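Side-chain contacts in uncharacterized protein C4B3.07 (PDB 3QTM), which is required for correct translation termination, directly inhibits ofd1 and stabilises the Sre1N transcription factor, probably by blocking its ofd1-accelerated degradation: residues 20-25 / 49-54; 31-36 / 80-85; 73-78 / 122-127. All coordinates share one frame; numbering follows the deposited sequence.

Overall arrangement
All three contacts lie among the N-terminal helices of this largely helical, strand-free chain, and they run from core to surface. Contact 3 is buried: helices 67-82 and 119-142 meet through small side chains, a bent arginine and three bridging waters. Contact 1, partly buried, joins the antiparallel helices 15-34 and 38-58 by carbon packing, with salt-bridge and sulfate bonds kept to helix 38-58. Contact 2 lies at the surface, where Leu33, near the end of helix 15-34, touches Glu82 and Leu83 at the end of helix 67-82. Helix 15-34 thus serves contacts 1 and 2, and helix 67-82 contacts 2 and 3. Asp53 of contact 1 makes a weak hydrogen bond to Tyr73 of contact 3.

Contact 1 of 3, residues 20-25 / 49-54; sequences SQLWGL and IHEADR. With SO4 (sulfate ion), chain C.
Leu22 meets the helix opposite through a single methyl group, CD1, which rests on the turn formed by Glu51 and Ala52. The methyl carbon is 3.6 Å from the backbone atom Ala52 N, while Ala52 CB comes to 4.1 Å of the same CD1. With CG anti to the backbone N (chi1 -169°), Leu22 sends its branch across the gap. One turn on, Leu25 adds a looser touch, its CD1 lying 4.2 Å from Glu51 CB. Glu51 therefore packs by its aliphatic part: its CB and CG both lie 3.8 Å from Leu22 CD1. The helices run antiparallel, their local axes 9.9 Å apart at an angle of 165°. Helices 15-34 and 38-58 follow each other directly and form a helical hairpin, the building element of tetratricopeptide-like folds. Helix 67-82 packs against both, with Phe69 touching Leu22 and Tyr73 touching Ala52. The polar interactions here involve helix 38-58 and its sulfate; none crosses between the two segments. Arg54 NE forms a long salt bridge, 3.7 Å, to Glu51 OE1. Arg54 NH1 donates a hydrogen bond of 2.6 Å (N-H...O angle 154°) to O2 of a sulfate ion, and this O2 lies at the edge of the guanidinium, in its plane. That anion, probably from the crystallisation liquor, is also bound by Arg57 NH2.

Contact 2 of 3, residues 31-36 / 80-85; sequences EKLEND and VSELFE
Glu82 OE2 is salt-bridged to Arg186 NH2 and at the same time lies 3.7 Å from the methyl carbon Leu33 CD2. The other carboxylate oxygen, OE1, pairs with Arg30 NH1, one turn before Leu33 on helix 15-34. Two arginines thus hold the carboxylate, one by each oxygen, and would probably favour its charged form. Glu82 reaches them with an extended chain, and its side chain and that of Leu33 approach from opposite directions. Leu33 divides its two methyls between neighbours: CD2 goes to the carboxylate, whereas CD1 lies 4.0 Å from Leu83 CD2. The fork is aimed across the gap because CG stands anti to the backbone N (chi1 -178°). Leu83 comes to it at a slant, its CG anti to the carbonyl carbon (chi1 -54°). No hydrogen bond joins the two segments, and even their nearest CA atoms, those of Leu33 and Leu83, are 9.4 Å apart, so a few side-chain atoms make the whole contact. Leu83 occupies the break between helices 67-82 and 84-87, as the N-cap residue of the second, and also touches Ser41 of helix 38-58. On the other side the contact sits at the finish of helix 15-34. There Asp36 N bonds to Leu33 O (2.8 Å) and Asp37 N to Lys32 O; Asp36, with positive phi, is the C-prime residue of the Schellman motif ending the helix.

Contact 3 of 3, residues 73-78 / 122-127; sequences YSSALL and FLALAR
Ala124 directs its methyl group at two neighbouring serines of helix 67-82, Ser74 and Ser75. The hydroxyls reach it from different rotamers: Ser74 OG is anti to the backbone N (chi1 175°) and lies 3.9 Å from Ala124 CB, while Ser75 OG is beside its own backbone N (chi1 -67°) and lies 4.1 Å from the same carbon. Such small residues let the CA atoms of Ser75 and Ala124 come within 5.9 Å of each other, in helices inclined at 26° with their chains running nearly the same way. One turn further on, Leu78 and Arg127 meet at a slant. Leu78 CD2 rests 3.7 Å from Arg127 CB, and the arginine chain, bent at chi3, folds back until NH2 is 3.9 Å from that methyl. The leucine stands oblique to the guanidinium. In the plane of that group, at its edge, lie two waters: one accepts from Arg127 NE (2.9 Å) and donates to Ser75 OG, the other accepts from Arg127 NH2 (3.0 Å) and donates to Ser75 O. A third water donates to Ser74 OG and to Ala124 O (2.7 Å). The polar ends are also held from outside: Ser74 OG bonds to Ala104 O of helix 97-110, Ser75 OG to Ala71 O one turn back, and Arg127 NH1 to Ser184 O. Helix 97-110 packs beside both helices, with Ala108 touching Ser74 and Leu125, consistent with the stacked helices of a tetratricopeptide-like fold. No direct hydrogen bond crosses between the two segments; the buried hydroxyls and the guanidinium are instead satisfied through water and backbone carbonyls, so water-mediated polar links run beside apolar contacts in a buried interface, and bonds at NE, NH1 and NH2 fix the rotation of Arg127.

Contact 1 of 3, residues 20-25 / 49-54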
loop_
_atom_site.group_PDB
_atom_site.type_symbol
_atom_site.label_atom_id
_atom_site.label_comp_id
_atom_site.label_asym_id
_atom_site.label_seq_id
_atom_site.Cartn_x
_atom_site.Cartn_y
_atom_site.Cartn_z
ATOM N N SER A 20 21.381 -11.877 8.468
ATOM C CA SER A 20 21.592 -10.569 7.896
ATOM C C SER A 20 21.953 -10.686 6.404
ATOM O O SER A 20 21.529 -9.866 5.588
ATOM C CB SER A 20 22.691 -9.840 8.664
ATOM O OG SER A 20 22.949 -8.593 8.068
ATOM N N GLN A 21 22.729 -11.704 6.042
ATOM C CA GLN A 21 23.071 -11.882 4.632
ATOM C C GLN A 21 21.843 -12.353 3.843
ATOM O O GLN A 21 21.656 -12.003 2.677
ATOM C CB GLN A 21 24.250 -12.846 4.464
ATOM C CG GLN A 21 25.588 -12.285 4.980
ATOM C CD GLN A 21 25.879 -10.860 4.475
ATOM O OE1 GLN A 21 25.704 -10.548 3.292
ATOM N NE2 GLN A 21 26.325 -9.995 5.381
ATOM N N LEU A 22 20.986 -13.118 4.511
ATOM C CA LEU A 22 19.753 -13.583 3.905
ATOM C C LEU A 22 18.883 -12.391 3.501
ATOM O O LEU A 22 18.380 -12.325 2.366
ATOM C CB LEU A 22 19.025 -14.523 4.871
ATOM C CG LEU A 22 17.838 -15.340 4.380
ATOM C CD1 LEU A 22 18.283 -16.342 3.309
ATOM C CD2 LEU A 22 17.184 -16.037 5.582
ATOM N N TRP A 23 18.732 -11.434 4.415
ATOM C CA TRP A 23 17.992 -10.212 4.120
ATOM C C TRP A 23 18.640 -9.425 2.990
ATOM O O TRP A 23 17.948 -8.814 2.171
ATOM C CB TRP A 23 17.844 -9.334 5.370
ATOM C CG TRP A 23 16.613 -9.674 6.140
ATOM C CD1 TRP A 23 16.532 -10.440 7.266
ATOM C CD2 TRP A 23 15.262 -9.308 5.801
ATOM N NE1 TRP A 23 15.216 -10.558 7.663
ATOM C CE2 TRP A 23 14.419 -9.870 6.784
ATOM C CE3 TRP A 23 14.690 -8.545 4.773
ATOM C CZ2 TRP A 23 13.034 -9.696 6.770
ATOM C CZ3 TRP A 23 13.311 -8.371 4.761
ATOM C CH2 TRP A 23 12.498 -8.948 5.755
ATOM N N GLY A 24 19.970 -9.447 2.955
ATOM C CA GLY A 24 20.723 -8.732 1.942
ATOM C C GLY A 24 20.394 -9.210 0.534
ATOM O O GLY A 24 20.226 -8.399 -0.368
ATOM N N LEU A 25 20.301 -10.525 0.363
ATOM C CA LEU A 25 19.901 -11.135 -0.907
ATOM C C LEU A 25 18.502 -10.703 -1.323
ATOM O O LEU A 25 18.278 -10.338 -2.487
ATOM C CB LEU A 25 19.952 -12.658 -0.814
ATOM C CG LEU A 25 21.352 -13.280 -0.764
ATOM C CD1 LEU A 25 21.277 -14.778 -0.461
ATOM C CD2 LEU A 25 22.114 -13.017 -2.086
ATOM N N ILE A 49 15.767 -18.226 -1.068
ATOM C CA ILE A 49 15.079 -19.425 -0.615
ATOM C C ILE A 49 16.078 -20.560 -0.353
ATOM O O ILE A 49 16.032 -21.214 0.691
ATOM C CB ILE A 49 13.987 -19.849 -1.630
ATOM C CG1 ILE A 49 12.830 -18.844 -1.564
ATOM C CG2 ILE A 49 13.526 -21.303 -1.376
ATOM C CD1 ILE A 49 11.897 -18.825 -2.799
ATOM N N HIS A 50 16.992 -20.774 -1.288
ATOM C CA HIS A 50 18.033 -21.794 -1.112
ATOM C C HIS A 50 18.893 -21.526 0.117
ATOM O O HIS A 50 19.221 -22.445 0.877
ATOM C CB HIS A 50 18.932 -21.883 -2.346
ATOM C CG HIS A 50 18.222 -22.365 -3.575
ATOM N ND1 HIS A 50 18.423 -21.806 -4.819
ATOM C CD2 HIS A 50 17.306 -23.346 -3.748
ATOM C CE1 HIS A 50 17.675 -22.433 -5.708
ATOM N NE2 HIS A 50 16.982 -23.369 -5.082
ATOM N N GLU A 51 19.283 -20.273 0.309
ATOM C CA GLU A 51 20.132 -19.958 1.446
ATOM C C GLU A 51 19.352 -20.210 2.742
ATOM O O GLU A 51 19.904 -20.715 3.708
ATOM C CB GLU A 51 20.648 -18.522 1.364
ATOM C CG GLU A 51 21.564 -18.129 2.518
ATOM C CD GLU A 51 22.778 -19.061 2.677
ATOM O OE1 GLU A 51 23.247 -19.650 1.671
ATOM O OE2 GLU A 51 23.256 -19.191 3.826
ATOM N N ALA A 52 18.056 -19.891 2.737
ATOM C CA ALA A 52 17.216 -20.121 3.909
ATOM C C ALA A 52 17.170 -21.604 4.234
ATOM O O ALA A 52 17.269 -22.003 5.403
ATOM C CB ALA A 52 15.796 -19.565 3.687
ATOM N N ASP A 53 17.022 -22.421 3.194
ATOM C CA ASP A 53 17.007 -23.869 3.359
ATOM C C ASP A 53 18.334 -24.353 3.937
ATOM O O ASP A 53 18.365 -25.245 4.789
ATOM C CB ASP A 53 16.718 -24.583 2.029
ATOM C CG ASP A 53 15.237 -24.514 1.634
ATOM O OD1 ASP A 53 14.393 -24.231 2.517
ATOM O OD2 ASP A 53 14.921 -24.735 0.440
ATOM N N ARG A 54 19.431 -23.763 3.472
ATOM C CA ARG A 54 20.748 -24.155 3.955
ATOM C C ARG A 54 20.858 -23.823 5.440
ATOM O O ARG A 54 21.396 -24.606 6.225
ATOM C CB ARG A 54 21.867 -23.462 3.167
ATOM C CG ARG A 54 23.271 -24.031 3.457
ATOM C CD ARG A 54 24.359 -23.373 2.594
ATOM N NE ARG A 54 23.951 -23.279 1.191
ATOM C CZ ARG A 54 24.209 -24.198 0.267
ATOM N NH1 ARG A 54 24.890 -25.292 0.583
ATOM N NH2 ARG A 54 23.782 -24.025 -0.981
HETATM S S SO4 C . 25.039 -27.723 2.777
HETATM O O1 SO4 C . 24.103 -27.991 3.876
HETATM O O2 SO4 C . 25.576 -26.366 2.897
HETATM O O3 SO4 C . 26.161 -28.660 2.844
HETATM O O4 SO4 C . 24.356 -27.880 1.491
#

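Contact 2 of 3, residues 31-36 / 80-85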
loop_
_atom_site.group_PDB
_atom_site.type_symbol
_atom_site.label_atom_id
_atom_site.label_comp_id
_atom_site.label_asym_id
_atom_site.label_seq_id
_atom_site.Cartn_x
_atom_site.Cartn_y
_atom_site.Cartn_z
ATOM N N GLU A 31 16.021 -4.217 -5.344
ATOM C CA GLU A 31 16.732 -3.193 -6.121
ATOM C C GLU A 31 16.723 -3.538 -7.608
ATOM O O GLU A 31 16.528 -2.666 -8.458
ATOM C CB GLU A 31 18.185 -3.057 -5.641
ATOM C CG GLU A 31 18.324 -2.559 -4.211
ATOM C CD GLU A 31 19.727 -2.767 -3.646
ATOM O OE1 GLU A 31 20.640 -3.162 -4.415
ATOM O OE2 GLU A 31 19.910 -2.541 -2.427
ATOM N N LYS A 32 16.953 -4.811 -7.912
ATOM C CA LYS A 32 16.884 -5.296 -9.287
ATOM C C LYS A 32 15.486 -5.119 -9.881
ATOM O O LYS A 32 15.334 -4.710 -11.039
ATOM C CB LYS A 32 17.294 -6.765 -9.363
ATOM C CG LYS A 32 18.782 -7.003 -9.128
ATOM C CD LYS A 32 19.616 -6.366 -10.225
ATOM C CE LYS A 32 21.081 -6.305 -9.828
ATOM N NZ LYS A 32 21.932 -5.848 -10.952
ATOM N N LEU A 33 14.467 -5.431 -9.088
ATOM C CA LEU A 33 13.099 -5.261 -9.540
ATOM C C LEU A 33 12.877 -3.796 -9.925
ATOM O O LEU A 33 12.341 -3.493 -10.997
ATOM C CB LEU A 33 12.118 -5.688 -8.453
ATOM C CG LEU A 33 10.640 -5.588 -8.839
ATOM C CD1 LEU A 33 10.397 -6.357 -10.124
ATOM C CD2 LEU A 33 9.743 -6.112 -7.716
ATOM N N GLU A 34 13.311 -2.894 -9.051
ATOM C CA GLU A 34 13.156 -1.456 -9.259
ATOM C C GLU A 34 13.821 -0.950 -10.543
ATOM O O GLU A 34 13.344 0.001 -11.161
ATOM C CB GLU A 34 13.720 -0.700 -8.066
ATOM C CG GLU A 34 13.633 0.807 -8.185
ATOM C CD GLU A 34 14.120 1.502 -6.930
ATOM O OE1 GLU A 34 15.292 1.291 -6.556
ATOM O OE2 GLU A 34 13.336 2.256 -6.319
ATOM N N ASN A 35 14.924 -1.583 -10.927
ATOM C CA ASN A 35 15.593 -1.280 -12.180
ATOM C C ASN A 35 15.056 -2.080 -13.362
ATOM O O ASN A 35 15.697 -2.158 -14.410
ATOM C CB ASN A 35 17.093 -1.513 -12.042
ATOM C CG ASN A 35 17.784 -0.369 -11.353
ATOM O OD1 ASN A 35 18.312 -0.526 -10.252
ATOM N ND2 ASN A 35 17.761 0.809 -11.982
ATOM N N ASP A 36 13.886 -2.680 -13.183
ATOM C CA ASP A 36 13.246 -3.449 -14.248
ATOM C C ASP A 36 14.112 -4.602 -14.756
ATOM O O ASP A 36 14.015 -4.995 -15.918
ATOM C CB ASP A 36 12.848 -2.533 -15.408
ATOM C CG ASP A 36 12.006 -1.350 -14.951
ATOM O OD1 ASP A 36 10.993 -1.577 -14.246
ATOM O OD2 ASP A 36 12.356 -0.196 -15.294
ATOM N N VAL A 80 8.233 -14.672 -5.223
ATOM C CA VAL A 80 8.124 -15.646 -6.305
ATOM C C VAL A 80 6.719 -15.522 -6.876
ATOM O O VAL A 80 6.543 -15.500 -8.096
ATOM C CB VAL A 80 8.398 -17.104 -5.847
ATOM C CG1 VAL A 80 8.045 -18.111 -6.962
ATOM C CG2 VAL A 80 9.858 -17.270 -5.431
ATOM N N SER A 81 5.727 -15.393 -5.990
ATOM C CA SER A 81 4.350 -15.195 -6.438
ATOM C C SER A 81 4.187 -13.897 -7.240
ATOM O O SER A 81 3.508 -13.884 -8.247
ATOM C CB SER A 81 3.343 -15.264 -5.272
ATOM O OG SER A 81 3.392 -14.107 -4.450
ATOM N N GLU A 82 4.826 -12.817 -6.799
ATOM C CA GLU A 82 4.716 -11.529 -7.483
ATOM C C GLU A 82 5.299 -11.598 -8.897
ATOM O O GLU A 82 4.792 -10.990 -9.828
ATOM C CB GLU A 82 5.454 -10.450 -6.693
ATOM C CG GLU A 82 5.449 -9.070 -7.362
ATOM C CD GLU A 82 6.220 -8.025 -6.559
ATOM O OE1 GLU A 82 6.873 -8.405 -5.565
ATOM O OE2 GLU A 82 6.181 -6.829 -6.909
ATOM N N LEU A 83 6.372 -12.357 -9.046
ATOM C CA LEU A 83 7.089 -12.419 -10.299
ATOM C C LEU A 83 6.861 -13.753 -10.965
ATOM O O LEU A 83 7.683 -14.197 -11.778
ATOM C CB LEU A 83 8.576 -12.241 -10.011
ATOM C CG LEU A 83 8.867 -10.978 -9.205
ATOM C CD1 LEU A 83 10.349 -10.845 -8.851
ATOM C CD2 LEU A 83 8.373 -9.764 -9.984
ATOM N N PHE A 84 5.760 -14.407 -10.603
ATOM C CA PHE A 84 5.512 -15.790 -11.018
ATOM C C PHE A 84 5.517 -16.013 -12.533
ATOM O O PHE A 84 5.850 -17.096 -13.010
ATOM C CB PHE A 84 4.198 -16.311 -10.432
ATOM C CG PHE A 84 4.059 -17.805 -10.520
ATOM C CD1 PHE A 84 4.846 -18.636 -9.729
ATOM C CD2 PHE A 84 3.171 -18.383 -11.409
ATOM C CE1 PHE A 84 4.730 -20.009 -9.809
ATOM C CE2 PHE A 84 3.055 -19.768 -11.496
ATOM C CZ PHE A 84 3.835 -20.579 -10.694
ATOM N N GLU A 85 5.142 -14.987 -13.279
ATOM C CA GLU A 85 5.033 -15.104 -14.722
ATOM C C GLU A 85 6.389 -15.468 -15.335
ATOM O O GLU A 85 6.462 -16.238 -16.285
ATOM C CB GLU A 85 4.501 -13.800 -15.309
ATOM C CG GLU A 85 4.520 -13.745 -16.827
ATOM C CD GLU A 85 4.245 -12.341 -17.362
ATOM O OE1 GLU A 85 4.923 -11.379 -16.915
ATOM O OE2 GLU A 85 3.352 -12.202 -18.233
#

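Contact 3 of 3, residues 73-78 / 122-127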
loop_
_atom_site.group_PDB
_atom_site.type_symbol
_atom_site.label_atom_id
_atom_site.label_comp_id
_atom_site.label_asym_id
_atom_site.label_seq_id
_atom_site.Cartn_x
_atom_site.Cartn_y
_atom_site.Cartn_z
ATOM N N TYR A 73 12.418 -15.356 4.741
ATOM C CA TYR A 73 12.065 -16.524 3.967
ATOM C C TYR A 73 10.635 -16.343 3.397
ATOM O O TYR A 73 10.375 -16.597 2.217
ATOM C CB TYR A 73 12.149 -17.745 4.879
ATOM C CG TYR A 73 12.173 -19.074 4.186
ATOM C CD1 TYR A 73 12.537 -20.221 4.877
ATOM C CD2 TYR A 73 11.846 -19.188 2.832
ATOM C CE1 TYR A 73 12.552 -21.461 4.247
ATOM C CE2 TYR A 73 11.862 -20.425 2.188
ATOM C CZ TYR A 73 12.212 -21.564 2.910
ATOM O OH TYR A 73 12.232 -22.803 2.295
ATOM N N SER A 74 9.712 -15.891 4.239
ATOM C CA SER A 74 8.351 -15.615 3.792
ATOM C C SER A 74 8.347 -14.584 2.667
ATOM O O SER A 74 7.648 -14.760 1.683
ATOM C CB SER A 74 7.496 -15.109 4.950
ATOM O OG SER A 74 6.214 -14.737 4.491
ATOM N N SER A 75 9.140 -13.520 2.817
ATOM C CA SER A 75 9.220 -12.471 1.796
ATOM C C SER A 75 9.724 -12.975 0.448
ATOM O O SER A 75 9.238 -12.551 -0.596
ATOM C CB SER A 75 10.108 -11.318 2.258
ATOM O OG SER A 75 9.498 -10.643 3.339
ATOM N N ALA A 76 10.709 -13.868 0.471
ATOM C CA ALA A 76 11.205 -14.448 -0.766
ATOM C C ALA A 76 10.102 -15.267 -1.452
ATOM O O ALA A 76 9.894 -15.152 -2.659
ATOM C CB ALA A 76 12.442 -15.306 -0.498
ATOM N N LEU A 77 9.396 -16.088 -0.678
ATOM C CA LEU A 77 8.278 -16.869 -1.208
ATOM C C LEU A 77 7.213 -15.965 -1.849
ATOM O O LEU A 77 6.702 -16.247 -2.938
ATOM C CB LEU A 77 7.666 -17.775 -0.118
ATOM C CG LEU A 77 8.572 -18.921 0.356
ATOM C CD1 LEU A 77 8.128 -19.481 1.711
ATOM C CD2 LEU A 77 8.647 -20.051 -0.693
ATOM N N LEU A 78 6.898 -14.863 -1.186
ATOM C CA LEU A 78 5.877 -13.978 -1.704
ATOM C C LEU A 78 6.343 -13.387 -3.022
ATOM O O LEU A 78 5.542 -13.157 -3.935
ATOM C CB LEU A 78 5.581 -12.849 -0.714
ATOM C CG LEU A 78 4.288 -12.083 -1.013
ATOM C CD1 LEU A 78 3.147 -13.078 -1.095
ATOM C CD2 LEU A 78 4.016 -10.990 0.041
ATOM N N PHE A 122 5.684 -9.275 11.162
ATOM C CA PHE A 122 4.334 -8.726 11.084
ATOM C C PHE A 122 4.088 -8.160 9.696
ATOM O O PHE A 122 2.998 -8.313 9.143
ATOM C CB PHE A 122 4.098 -7.663 12.162
ATOM C CG PHE A 122 3.786 -8.239 13.530
ATOM C CD1 PHE A 122 4.016 -9.582 13.803
ATOM C CD2 PHE A 122 3.299 -7.427 14.545
ATOM C CE1 PHE A 122 3.738 -10.112 15.051
ATOM C CE2 PHE A 122 3.025 -7.942 15.807
ATOM C CZ PHE A 122 3.241 -9.291 16.060
ATOM N N LEU A 123 5.115 -7.535 9.125
ATOM C CA LEU A 123 4.995 -6.953 7.796
ATOM C C LEU A 123 4.852 -8.057 6.748
ATOM O O LEU A 123 4.005 -7.957 5.864
ATOM C CB LEU A 123 6.174 -6.020 7.474
ATOM C CG LEU A 123 6.255 -5.372 6.076
ATOM C CD1 LEU A 123 5.082 -4.431 5.802
ATOM C CD2 LEU A 123 7.577 -4.622 5.883
ATOM N N ALA A 124 5.667 -9.105 6.861
ATOM C CA ALA A 124 5.597 -10.250 5.946
ATOM C C ALA A 124 4.232 -10.930 5.994
ATOM O O ALA A 124 3.686 -11.338 4.964
ATOM C CB ALA A 124 6.688 -11.273 6.280
ATOM N N LEU A 125 3.696 -11.067 7.204
ATOM C CA LEU A 125 2.381 -11.660 7.395
ATOM C C LEU A 125 1.312 -10.808 6.716
ATOM O O LEU A 125 0.504 -11.320 5.944
ATOM C CB LEU A 125 2.049 -11.776 8.886
ATOM C CG LEU A 125 2.670 -12.944 9.638
ATOM C CD1 LEU A 125 2.675 -12.656 11.149
ATOM C CD2 LEU A 125 1.919 -14.244 9.309
ATOM N N ALA A 126 1.306 -9.509 7.006
ATOM C CA ALA A 126 0.310 -8.619 6.417
ATOM C C ALA A 126 0.371 -8.643 4.888
ATOM O O ALA A 126 -0.669 -8.772 4.223
ATOM C CB ALA A 126 0.493 -7.212 6.932
ATOM N N ARG A 127 1.586 -8.523 4.343
ATOM C CA ARG A 127 1.792 -8.548 2.893
ATOM C C ARG A 127 1.227 -9.820 2.258
ATOM O O ARG A 127 0.544 -9.762 1.242
ATOM C CB ARG A 127 3.279 -8.378 2.559
ATOM C CG ARG A 127 3.791 -6.974 2.886
ATOM C CD ARG A 127 5.314 -6.838 2.768
ATOM N NE ARG A 127 5.873 -7.587 1.637
ATOM C CZ ARG A 127 5.787 -7.191 0.375
ATOM N NH1 ARG A 127 5.156 -6.067 0.093
ATOM N NH2 ARG A 127 6.328 -7.907 -0.598
HETATM O O HOH W 1 5.382 -12.371 3.076
HETATM O O HOH W 2 8.133 -10.177 -1.186
HETATM O O HOH W 3 6.772 -10.128 2.733
#